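Local coordinates for protein LC-Est1C (Uncultured organism, PDB 3WYD) that probably hydrolyses carboxylic ester bonds, as a metagenome-derived esterase built on the alpha/beta hydrolase fold, at residues P131-G142 against N151-H161. Residues are numbered along the deposited sequence; the frame is centred on the assembly and turned at random.
Sequences PDVFAALAPVAG and NIAHIPQLVVH
His154 NE2 donates to Pro131 O across 2.8 Å, the oxygen lying near the ring plane. With chi1 at 61°, CG stands between backbone N and carbonyl carbon, bringing the ring edge up to Pro131 O; Ile155 CG1 lies against one face. With an alanine here, Pro131 O would probably lose this donor and Ile155 CG1 the ring face it packs on. Ile155 CG2 reaches Leu137 CG at 3.7 Å, while Gln157 CG runs alongside Leu137. Gln157 NE2 bonds Ile155 O and OE1 takes Trp124 NE1, fixing both amide ends.

Here a proline breaks a parallel ladder without parting the strands: Leu137 and Val140 bridge on either side of Pro139, through Leu137 N to Pro156 O, Leu158 N to Leu137 O, Val160 N to Pro139 O and Ala141 N to Val160 O. Pro139 has no N-H for Leu158 O, which meets Ala138 CA in a CA-H...O contact at 3.0 Å. Ala141 CA makes a CH-pi contact over a face of His161, whose ND1 and NE2 are hydrogen-bonded to Ser173 OG and Val168 O. Strands 136-140 and 157-162 are neighbours in the alpha/beta hydrolase sheet, with strand 110-116 beyond the former, helix 118-129 against Pro139 and Val159, and helix 205-213 against Ala138 and Leu158.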
loop_
_atom_site.group_PDB
_atom_site.type_symbol
_atom_site.label_atom_id
_atom_site.label_comp_id
_atom_site.label_asym_id
_atom_site.label_seq_id
_atom_site.Cartn_x
_atom_site.Cartn_y
_atom_site.Cartn_z
ATOM N N PRO A 131 17.987 11.685 -1.699
ATOM C CA PRO A 131 18.288 12.205 -0.381
ATOM C C PRO A 131 18.614 13.693 -0.356
ATOM O O PRO A 131 18.698 14.300 0.718
ATOM C CB PRO A 131 19.477 11.346 0.054
ATOM C CG PRO A 131 20.118 10.929 -1.218
ATOM C CD PRO A 131 18.957 10.658 -2.109
ATOM N N ASP A 132 18.902 14.271 -1.522
ATOM C CA ASP A 132 19.393 15.637 -1.575
ATOM C C ASP A 132 18.314 16.672 -1.883
ATOM O O ASP A 132 18.581 17.862 -1.955
ATOM C CB ASP A 132 20.532 15.706 -2.613
ATOM C CG ASP A 132 21.649 14.721 -2.282
ATOM O OD1 ASP A 132 21.920 14.588 -1.068
ATOM O OD2 ASP A 132 22.195 14.071 -3.210
ATOM N N VAL A 133 17.067 16.219 -2.025
ATOM C CA VAL A 133 15.990 17.104 -2.487
ATOM C C VAL A 133 15.195 17.730 -1.347
ATOM O O VAL A 133 14.908 18.932 -1.362
ATOM C CB VAL A 133 14.985 16.325 -3.352
ATOM C CG1 VAL A 133 13.741 17.218 -3.655
ATOM C CG2 VAL A 133 15.619 15.874 -4.684
ATOM N N PHE A 134 14.868 16.927 -0.336
ATOM C CA PHE A 134 13.841 17.320 0.622
ATOM C C PHE A 134 14.399 17.968 1.858
ATOM O O PHE A 134 15.441 17.553 2.392
ATOM C CB PHE A 134 12.992 16.106 1.017
ATOM C CG PHE A 134 12.257 15.520 -0.137
ATOM C CD1 PHE A 134 11.117 16.141 -0.639
ATOM C CD2 PHE A 134 12.723 14.373 -0.766
ATOM C CE1 PHE A 134 10.502 15.622 -1.783
ATOM C CE2 PHE A 134 12.157 13.899 -1.944
ATOM C CZ PHE A 134 11.014 14.504 -2.437
ATOM N N ALA A 135 13.742 19.025 2.294
ATOM C CA ALA A 135 14.207 19.774 3.466
ATOM C C ALA A 135 13.843 19.070 4.766
ATOM O O ALA A 135 14.615 19.079 5.743
ATOM C CB ALA A 135 13.641 21.195 3.440
ATOM N N ALA A 136 12.665 18.467 4.800
ATOM C CA ALA A 136 12.200 17.744 5.979
ATOM C C ALA A 136 11.060 16.827 5.544
ATOM O O ALA A 136 10.470 16.998 4.446
ATOM C CB ALA A 136 11.695 18.737 7.011
ATOM N N LEU A 137 10.796 15.811 6.366
ATOM C CA LEU A 137 9.820 14.774 6.015
ATOM C C LEU A 137 8.848 14.548 7.152
ATOM O O LEU A 137 9.216 14.703 8.322
ATOM C CB LEU A 137 10.510 13.428 5.749
ATOM C CG LEU A 137 11.634 13.457 4.716
ATOM C CD1 LEU A 137 12.396 12.124 4.812
ATOM C CD2 LEU A 137 11.099 13.656 3.321
ATOM N N ALA A 138 7.625 14.093 6.855
ATOM C CA ALA A 138 6.671 13.720 7.913
ATOM C C ALA A 138 5.853 12.493 7.478
ATOM O O ALA A 138 4.696 12.613 7.027
ATOM C CB ALA A 138 5.758 14.915 8.260
ATOM N N PRO A 139 6.425 11.295 7.639
ATOM C CA PRO A 139 5.617 10.084 7.387
ATOM C C PRO A 139 4.630 9.764 8.504
ATOM O O PRO A 139 4.997 9.751 9.717
ATOM C CB PRO A 139 6.671 8.974 7.255
ATOM C CG PRO A 139 7.833 9.500 8.076
ATOM C CD PRO A 139 7.820 10.995 7.995
ATOM N N VAL A 140 3.395 9.468 8.101
ATOM C CA VAL A 140 2.308 9.203 9.052
ATOM C C VAL A 140 1.763 7.780 8.838
ATOM O O VAL A 140 1.320 7.453 7.733
ATOM C CB VAL A 140 1.174 10.238 8.852
ATOM C CG1 VAL A 140 0.036 9.969 9.844
ATOM C CG2 VAL A 140 1.745 11.677 9.068
ATOM N N ALA A 141 1.826 6.953 9.884
ATOM C CA ALA A 141 1.315 5.573 9.859
ATOM C C ALA A 141 1.935 4.780 8.716
ATOM O O ALA A 141 1.287 3.975 8.043
ATOM C CB ALA A 141 -0.252 5.549 9.839
ATOM N N GLY A 142 3.247 4.976 8.564
ATOM C CA GLY A 142 4.017 4.243 7.555
ATOM C C GLY A 142 5.073 3.330 8.128
ATOM O O GLY A 142 4.952 2.789 9.226
ATOM N N ASN A 151 21.044 7.177 5.203
ATOM C CA ASN A 151 20.999 7.912 3.926
ATOM C C ASN A 151 20.346 9.280 4.079
ATOM O O ASN A 151 20.661 10.203 3.321
ATOM C CB ASN A 151 20.141 7.146 2.859
ATOM C CG ASN A 151 20.855 5.946 2.269
ATOM O OD1 ASN A 151 21.915 5.550 2.743
ATOM N ND2 ASN A 151 20.262 5.352 1.227
ATOM N N ILE A 152 19.436 9.379 5.046
ATOM C CA ILE A 152 18.586 10.573 5.216
ATOM C C ILE A 152 18.745 11.160 6.623
ATOM O O ILE A 152 17.896 11.918 7.094
ATOM C CB ILE A 152 17.071 10.273 4.905
ATOM C CG1 ILE A 152 16.551 9.125 5.776
ATOM C CG2 ILE A 152 16.919 9.932 3.435
ATOM C CD1 ILE A 152 15.003 8.929 5.645
ATOM N N ALA A 153 19.855 10.838 7.290
ATOM C CA ALA A 153 20.079 11.349 8.645
ATOM C C ALA A 153 20.222 12.861 8.724
ATOM O O ALA A 153 20.040 13.435 9.787
ATOM C CB ALA A 153 21.296 10.657 9.275
ATOM N N HIS A 154 20.574 13.501 7.600
ATOM C CA HIS A 154 20.618 14.944 7.556
ATOM C C HIS A 154 19.267 15.613 7.334
ATOM O O HIS A 154 19.191 16.835 7.306
ATOM C CB HIS A 154 21.545 15.350 6.403
ATOM C CG HIS A 154 21.068 14.878 5.067
ATOM N ND1 HIS A 154 21.079 13.550 4.701
ATOM C CD2 HIS A 154 20.521 15.555 4.027
ATOM C CE1 HIS A 154 20.569 13.427 3.486
ATOM N NE2 HIS A 154 20.227 14.633 3.055
ATOM N N ILE A 155 18.211 14.815 7.151
ATOM C CA ILE A 155 16.867 15.367 6.907
ATOM C C ILE A 155 16.024 15.260 8.178
ATOM O O ILE A 155 15.752 14.149 8.635
ATOM C CB ILE A 155 16.156 14.605 5.775
ATOM C CG1 ILE A 155 17.066 14.587 4.518
ATOM C CG2 ILE A 155 14.791 15.260 5.463
ATOM C CD1 ILE A 155 16.458 13.781 3.385
ATOM N N PRO A 156 15.620 16.399 8.751
ATOM C CA PRO A 156 14.806 16.324 9.991
ATOM C C PRO A 156 13.435 15.699 9.696
ATOM O O PRO A 156 12.778 16.053 8.695
ATOM C CB PRO A 156 14.645 17.790 10.414
ATOM C CG PRO A 156 15.787 18.499 9.753
ATOM C CD PRO A 156 16.022 17.761 8.411
ATOM N N GLN A 157 13.010 14.803 10.580
ATOM C CA GLN A 157 11.839 14.004 10.323
ATOM C C GLN A 157 10.879 14.117 11.497
ATOM O O GLN A 157 11.288 13.996 12.664
ATOM C CB GLN A 157 12.256 12.552 10.146
ATOM C CG GLN A 157 13.012 12.371 8.805
ATOM C CD GLN A 157 13.792 11.071 8.732
ATOM O OE1 GLN A 157 13.241 9.996 8.926
ATOM N NE2 GLN A 157 15.117 11.182 8.593
ATOM N N LEU A 158 9.599 14.318 11.204
ATOM C CA LEU A 158 8.511 14.151 12.142
ATOM C C LEU A 158 7.749 12.888 11.804
ATOM O O LEU A 158 7.278 12.747 10.669
ATOM C CB LEU A 158 7.556 15.351 11.994
ATOM C CG LEU A 158 6.289 15.212 12.858
ATOM C CD1 LEU A 158 6.661 15.479 14.327
ATOM C CD2 LEU A 158 5.230 16.201 12.452
ATOM N N VAL A 159 7.709 11.949 12.735
ATOM C CA VAL A 159 7.097 10.656 12.500
ATOM C C VAL A 159 5.852 10.561 13.372
ATOM O O VAL A 159 5.920 10.866 14.535
ATOM C CB VAL A 159 8.047 9.518 12.870
ATOM C CG1 VAL A 159 7.385 8.143 12.622
ATOM C CG2 VAL A 159 9.349 9.622 12.030
ATOM N N VAL A 160 4.722 10.150 12.784
ATOM C CA VAL A 160 3.449 10.019 13.539
ATOM C C VAL A 160 2.915 8.619 13.383
ATOM O O VAL A 160 2.934 8.065 12.268
ATOM C CB VAL A 160 2.418 10.998 13.015
ATOM C CG1 VAL A 160 1.078 10.801 13.721
ATOM C CG2 VAL A 160 2.894 12.428 13.163
ATOM N N HIS A 161 2.542 7.964 14.492
ATOM C CA HIS A 161 1.917 6.645 14.358
ATOM C C HIS A 161 1.029 6.421 15.545
ATOM O O HIS A 161 1.380 6.812 16.659
ATOM C CB HIS A 161 2.984 5.514 14.317
ATOM C CG HIS A 161 2.618 4.338 13.459
ATOM N ND1 HIS A 161 3.350 4.000 12.340
ATOM C CD2 HIS A 161 1.594 3.454 13.526
ATOM C CE1 HIS A 161 2.837 2.909 11.791
ATOM N NE2 HIS A 161 1.733 2.591 12.456
HETATM O O HOH W 1 17.512 18.670 5.087
#